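Local coordinates for putative trimethylamine methyltransferase (Rhizobium meliloti, PDB 4YYC), which belongs to the trimethylamine methyltransferase family and probably transfers methyl groups, at residues A[286-290]-A[338-343]; A[208-212]-A[239-244]; A[355-359]-A[379-383]. The contacts are given in a common frame with arbitrary orientation. Residue numbers count along the deposited sequence, not the author numbering.

Contact 1: residues A[286-290]-A[338-343]; sequences VAGTL and LVSYGA
Two right-handed alpha-helical turns with regular backbone angles (phi near -60°, psi near -45°) pack here in broadly parallel fashion. Residues 286-290 form the first turn of helix 286-307, and 338-343 lie inside helix 334-350. The segment axes approach to 9.5 Å and cross at -47°, with the closest backbone register at Val286 and Val339 (CA-CA 5.5 Å). Such neighbours are expected in a beta/alpha barrel, where helices following consecutive parallel strands, here 269-277 and 313-322, pack side by side outside the sheet. Val286 (chi1 t) points at the partner helix and sets CG1 4.1 Å from Leu338 CB and 3.9 Å from Val339 CG2. One turn on, Thr289 (chi1 m) brings CG2 to 3.9 Å from Val339 CG2, while its OG1 is hydrogen-bonded outside the pair, notably to Ser282. Leu290 (m, t) reaches furthest across: its CD2 lies 3.2 Å from Val339 O, 4.0 Å from Val339 CG1 and 3.8 Å from Ala343 CB. Gly342 makes room for this leucine, since a CB there would fall only 2.9 Å from Leu290 CD1. Beneath, Val339 and Ala343 rest on strand 313-322; the second subunit packs on Val286 through its Val424. With no hydrogen bond between the segments, the pairing depends on apolar shape complementarity and on small residues that let a leucine settle against bare helix backbone.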
# COMPACT_ATOMS: atom_id res chain seq x y z
N VAL A 286 -0.63 -17.26 -10.34
CA VAL A 286 -0.87 -17.15 -8.91
C VAL A 286 -1.34 -18.49 -8.36
O VAL A 286 -0.77 -19.01 -7.39
CB VAL A 286 -1.88 -16.03 -8.59
CG1 VAL A 286 -2.28 -16.04 -7.11
CG2 VAL A 286 -1.24 -14.72 -8.98
N ALA A 287 -2.36 -19.08 -8.98
CA ALA A 287 -2.88 -20.32 -8.50
C ALA A 287 -1.85 -21.47 -8.50
O ALA A 287 -1.78 -22.23 -7.54
CB ALA A 287 -4.10 -20.75 -9.25
N GLY A 288 -1.05 -21.57 -9.55
CA GLY A 288 -0.03 -22.60 -9.60
C GLY A 288 1.06 -22.40 -8.58
O GLY A 288 1.54 -23.38 -7.97
N THR A 289 1.45 -21.14 -8.38
CA THR A 289 2.43 -20.79 -7.37
C THR A 289 1.90 -21.17 -5.97
O THR A 289 2.64 -21.77 -5.20
CB THR A 289 2.77 -19.29 -7.45
OG1 THR A 289 3.48 -19.05 -8.68
CG2 THR A 289 3.63 -18.82 -6.29
N LEU A 290 0.67 -20.80 -5.66
CA LEU A 290 0.09 -21.15 -4.36
C LEU A 290 0.05 -22.65 -4.12
O LEU A 290 0.25 -23.11 -3.01
CB LEU A 290 -1.33 -20.62 -4.21
CG LEU A 290 -1.41 -19.15 -3.89
CD1 LEU A 290 -2.84 -18.70 -3.94
CD2 LEU A 290 -0.79 -18.83 -2.52
N LEU A 338 -0.99 -10.97 -4.56
CA LEU A 338 -2.10 -11.92 -4.59
C LEU A 338 -1.69 -13.28 -4.05
O LEU A 338 -2.42 -13.90 -3.27
CB LEU A 338 -2.65 -12.10 -6.01
CG LEU A 338 -3.35 -10.84 -6.55
CD1 LEU A 338 -3.63 -10.99 -8.05
CD2 LEU A 338 -4.59 -10.43 -5.81
N VAL A 339 -0.53 -13.74 -4.46
CA VAL A 339 0.03 -14.99 -3.89
C VAL A 339 0.10 -14.89 -2.36
O VAL A 339 -0.36 -15.78 -1.65
CB VAL A 339 1.46 -15.27 -4.42
CG1 VAL A 339 2.20 -16.37 -3.62
CG2 VAL A 339 1.41 -15.65 -5.90
N SER A 340 0.66 -13.80 -1.85
CA SER A 340 0.83 -13.71 -0.42
C SER A 340 -0.45 -13.55 0.36
O SER A 340 -0.61 -14.13 1.46
CB SER A 340 1.83 -12.64 -0.04
OG SER A 340 3.11 -13.03 -0.48
N TYR A 341 -1.41 -12.81 -0.18
CA TYR A 341 -2.72 -12.73 0.49
C TYR A 341 -3.35 -14.12 0.56
O TYR A 341 -3.91 -14.51 1.57
CB TYR A 341 -3.70 -11.81 -0.26
CG TYR A 341 -3.57 -10.32 -0.03
CD1 TYR A 341 -3.66 -9.77 1.25
CD2 TYR A 341 -3.38 -9.44 -1.09
CE1 TYR A 341 -3.62 -8.40 1.46
CE2 TYR A 341 -3.29 -8.07 -0.88
CZ TYR A 341 -3.42 -7.57 0.39
OH TYR A 341 -3.33 -6.22 0.63
N GLY A 342 -3.28 -14.86 -0.55
CA GLY A 342 -3.84 -16.18 -0.63
C GLY A 342 -3.11 -17.16 0.28
O GLY A 342 -3.74 -18.00 0.97
N ALA A 343 -1.81 -17.05 0.31
CA ALA A 343 -1.01 -17.98 1.13
C ALA A 343 -1.35 -17.77 2.62
O ALA A 343 -1.41 -18.72 3.42
CB ALA A 343 0.48 -17.78 0.87

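Contact 2: residues A[208-212]-A[239-244]; sequences FMGSV and VTLNLI
Parallel neighbours need not be tightly zipped, and side chains and water can do part of the bonding. Residues 208-212 run from a short, weakly bonded strand into a loop, and 239-244 enter strand 240-245; their end-to-end directions differ by 36°, with CA-CA distances of 4.7 Å for Met209-Thr240 and 5.4 Å for Gly210-Asn242. Gly210 N gives two weak hydrogen bonds, to Leu241 O (3.4 Å) and Asn242 OD1 (2.9 Å); a CB on Gly210 would collide with that OD1. Asn242 (chi1 m) directs ND2 to Thr240 OG1 (3.1 Å) and to Ala269 O on the next strand, while Thr240 OG1 also meets Gln268. The two strands and the helical connection between them, including helix 215-229, make a beta-alpha-beta crossover of the barrel. Phe208 O receives a CA-H...O contact from Thr240 CA (3.3 Å) and a weak hydrogen bond from Trp119. Water 1 accepts from Phe208 N (3.3 Å) and donates to Val239 O (2.8 Å); water 2 accepts from Leu243 N and donates to Gly210 O, both 2.9 Å. Selenomethionine Met209 places CE 4.3 Å from Leu243 CB, and Val212 CG1 lies 4.2 Å from Ile244 CD1.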
# COMPACT_ATOMS: atom_id res chain seq x y z
N PHE A 208 15.88 -12.90 18.78
CA PHE A 208 16.80 -13.04 17.65
C PHE A 208 16.67 -14.40 16.98
O PHE A 208 16.02 -15.32 17.52
CB PHE A 208 18.23 -12.72 18.10
CG PHE A 208 18.80 -13.70 19.09
CD1 PHE A 208 19.37 -14.87 18.66
CD2 PHE A 208 18.74 -13.46 20.47
CE1 PHE A 208 19.93 -15.78 19.56
CE2 PHE A 208 19.26 -14.37 21.37
CZ PHE A 208 19.86 -15.54 20.91
N MSE A 209 17.33 -14.52 15.84
CA MSE A 209 17.27 -15.71 15.00
C MSE A 209 18.59 -16.42 15.03
O MSE A 209 19.65 -15.83 15.29
CB MSE A 209 16.96 -15.30 13.54
CG MSE A 209 15.60 -14.63 13.40
SE MSE A 209 15.35 -13.99 11.56
CE MSE A 209 14.90 -15.70 10.76
N GLY A 210 18.57 -17.71 14.72
CA GLY A 210 19.74 -18.54 14.79
C GLY A 210 20.43 -18.78 13.48
O GLY A 210 19.97 -18.39 12.41
N SER A 211 21.61 -19.42 13.57
CA SER A 211 22.38 -19.71 12.36
C SER A 211 21.83 -20.98 11.72
O SER A 211 21.49 -21.95 12.44
CB SER A 211 23.85 -19.94 12.69
OG SER A 211 24.59 -20.30 11.52
N VAL A 212 21.78 -20.98 10.38
CA VAL A 212 21.28 -22.13 9.62
C VAL A 212 22.23 -22.60 8.56
O VAL A 212 21.90 -23.48 7.78
CB VAL A 212 19.86 -21.89 9.06
CG1 VAL A 212 18.86 -21.74 10.18
CG2 VAL A 212 19.84 -20.70 8.14
N VAL A 239 13.37 -19.58 21.78
CA VAL A 239 14.13 -18.33 21.90
C VAL A 239 14.72 -17.90 20.56
O VAL A 239 15.29 -16.82 20.47
CB VAL A 239 15.25 -18.39 22.96
CG1 VAL A 239 14.67 -18.67 24.35
CG2 VAL A 239 16.31 -19.41 22.62
N THR A 240 14.56 -18.73 19.54
CA THR A 240 15.00 -18.42 18.17
C THR A 240 13.91 -18.83 17.18
O THR A 240 13.19 -19.83 17.38
CB THR A 240 16.31 -19.15 17.79
OG1 THR A 240 16.15 -20.54 18.06
CG2 THR A 240 17.44 -18.62 18.57
N LEU A 241 13.79 -18.02 16.12
CA LEU A 241 13.19 -18.44 14.85
C LEU A 241 14.32 -18.63 13.86
O LEU A 241 15.28 -17.85 13.86
CB LEU A 241 12.20 -17.39 14.30
CG LEU A 241 10.75 -17.67 14.69
CD1 LEU A 241 10.53 -17.67 16.20
CD2 LEU A 241 9.81 -16.64 14.07
N ASN A 242 14.20 -19.63 13.00
CA ASN A 242 15.30 -20.08 12.17
C ASN A 242 14.84 -20.31 10.77
O ASN A 242 13.85 -21.00 10.57
CB ASN A 242 15.94 -21.30 12.80
CG ASN A 242 16.37 -21.02 14.21
OD1 ASN A 242 17.33 -20.29 14.39
ND2 ASN A 242 15.62 -21.48 15.20
N LEU A 243 15.48 -19.69 9.79
CA LEU A 243 14.99 -19.73 8.42
C LEU A 243 15.35 -21.03 7.74
O LEU A 243 16.52 -21.30 7.51
CB LEU A 243 15.53 -18.54 7.65
CG LEU A 243 15.03 -18.37 6.23
CD1 LEU A 243 13.54 -18.18 6.16
CD2 LEU A 243 15.72 -17.11 5.67
N ILE A 244 14.34 -21.81 7.37
CA ILE A 244 14.51 -23.12 6.73
C ILE A 244 13.92 -23.00 5.32
O ILE A 244 12.70 -23.18 5.12
CB ILE A 244 13.85 -24.27 7.54
CG1 ILE A 244 14.36 -24.27 9.00
CG2 ILE A 244 14.06 -25.60 6.80
CD1 ILE A 244 15.86 -24.53 9.15
O HOH W 1 15.70 -14.36 21.70
O HOH W 2 17.81 -18.13 10.51

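Contact 3: residues A[355-359]-A[379-383]; sequences RTGGS and NMTLL
In this beta/alpha barrel the loop that leaves strand 354-355 packs on the last turn of the next helix, 368-383, and two glycines make the close approach possible. Residues 355-359 continue from the strand in extended but irregular form, and 379-383 form the closing turn of the helix. The nearest CA pair is Gly357-Thr381, 5.2 Å apart. Asn379 turns from the loop toward the dimer interface, where its ND2 bonds to Asn376 of the second subunit. Selenomethionine Met380 (t, m, m) curls back: its SE is 4.2 Å from Thr356 CG2 and its CE 4.2 Å from Gly357 CA. The CA-CB bond of Thr381 (chi1 m) points toward the loop. Its CG2 lies 3.9 Å from Thr356 O, and its OG1 lies 3.3 Å from Gly357 CA, a spacing that leaves no place for a side chain on Gly357, whose CB would clash with the hydroxyl. The single hydrogen bond across the segments runs from Gly358 N to Thr381 OG1, 3.0 Å long and 165° at the hydrogen, while the same hydroxyl also bonds Thr377 O one turn back. Gly357 (phi/psi 72/-143°) and Gly358 (110/-172°) adopt positive-phi conformations, and at Gly358 a side chain would also be jammed against the preceding carbonyl. Leu382 packs on Met417 and Met420 of helix 404-420. The turn is completed at Leu383, whose N is hydrogen-bonded to Asn379 O at 3.0 Å.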
# COMPACT_ATOMS: atom_id res chain seq x y z
N ARG A 355 4.55 -16.31 7.69
CA ARG A 355 5.60 -15.35 7.35
C ARG A 355 5.57 -15.12 5.86
O ARG A 355 5.48 -16.04 5.07
CB ARG A 355 6.99 -15.91 7.73
CG ARG A 355 8.20 -15.14 7.18
CD ARG A 355 8.73 -15.74 5.90
NE ARG A 355 9.51 -14.80 5.12
CZ ARG A 355 10.52 -15.12 4.32
NH1 ARG A 355 11.03 -16.34 4.26
NH2 ARG A 355 11.07 -14.17 3.59
N THR A 356 5.62 -13.85 5.46
CA THR A 356 5.75 -13.43 4.07
C THR A 356 6.07 -11.93 4.06
O THR A 356 6.16 -11.29 5.09
CB THR A 356 4.47 -13.67 3.19
OG1 THR A 356 4.84 -13.64 1.79
CG2 THR A 356 3.39 -12.64 3.42
N GLY A 357 6.28 -11.40 2.88
CA GLY A 357 6.32 -9.95 2.70
C GLY A 357 7.50 -9.23 3.25
O GLY A 357 8.63 -9.76 3.26
N GLY A 358 7.24 -8.05 3.76
CA GLY A 358 8.30 -7.14 4.16
C GLY A 358 8.38 -5.94 3.24
O GLY A 358 7.46 -5.65 2.49
N SER A 359 9.42 -5.14 3.43
CA SER A 359 9.66 -3.92 2.63
C SER A 359 10.61 -4.28 1.48
O SER A 359 11.83 -3.96 1.49
CB SER A 359 10.20 -2.80 3.53
OG SER A 359 9.22 -2.44 4.52
N ASN A 379 2.16 -2.99 2.76
CA ASN A 379 0.73 -2.85 3.00
C ASN A 379 0.02 -4.22 2.89
O ASN A 379 -0.81 -4.53 3.72
CB ASN A 379 0.10 -1.76 2.10
CG ASN A 379 0.43 -0.34 2.59
OD1 ASN A 379 0.11 0.05 3.73
ND2 ASN A 379 1.03 0.45 1.71
N MSE A 380 0.38 -5.02 1.92
CA MSE A 380 -0.16 -6.40 1.82
C MSE A 380 0.23 -7.18 3.04
O MSE A 380 -0.56 -7.91 3.62
CB MSE A 380 0.32 -7.06 0.53
CG MSE A 380 0.04 -8.54 0.40
SE MSE A 380 1.23 -9.69 1.43
CE MSE A 380 2.84 -9.36 0.38
N THR A 381 1.46 -6.97 3.52
CA THR A 381 1.97 -7.79 4.63
C THR A 381 1.09 -7.59 5.85
O THR A 381 0.68 -8.54 6.53
CB THR A 381 3.43 -7.39 4.95
OG1 THR A 381 4.25 -7.64 3.79
CG2 THR A 381 3.98 -8.16 6.11
N LEU A 382 0.73 -6.33 6.11
CA LEU A 382 -0.11 -6.05 7.28
C LEU A 382 -1.53 -6.54 7.04
O LEU A 382 -2.15 -7.18 7.91
CB LEU A 382 -0.15 -4.56 7.57
CG LEU A 382 -1.02 -4.17 8.78
CD1 LEU A 382 -0.36 -4.64 10.04
CD2 LEU A 382 -1.29 -2.69 8.81
N LEU A 383 -2.09 -6.23 5.88
CA LEU A 383 -3.50 -6.52 5.65
C LEU A 383 -3.77 -8.00 5.51
O LEU A 383 -4.87 -8.47 5.83
CB LEU A 383 -4.01 -5.75 4.42
CG LEU A 383 -3.98 -4.23 4.57
CD1 LEU A 383 -4.54 -3.63 3.32
CD2 LEU A 383 -4.76 -3.77 5.75

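All three contacts are buried, though contact 1, in the outer helical layer, lies farther from the centre of the chain (about 18 Å between centres) than contacts 2 and 3 (about 10 and 9 Å). Their chemistry follows the elements they join: apolar packing between two helices, a weakly bonded strand pair completed by water, and a loop held to a helix by one good hydrogen bond. Contacts 1 and 3 meet through helix 334-350, with Ser340 OG probably hydrogen-bonded to Thr356 OG1, and both reach the second subunit. Contact 2 touches no other chain; it meets contact 3 where Leu243 CD1 packs 3.7 Å from Arg355 NH1, near the bound ligand.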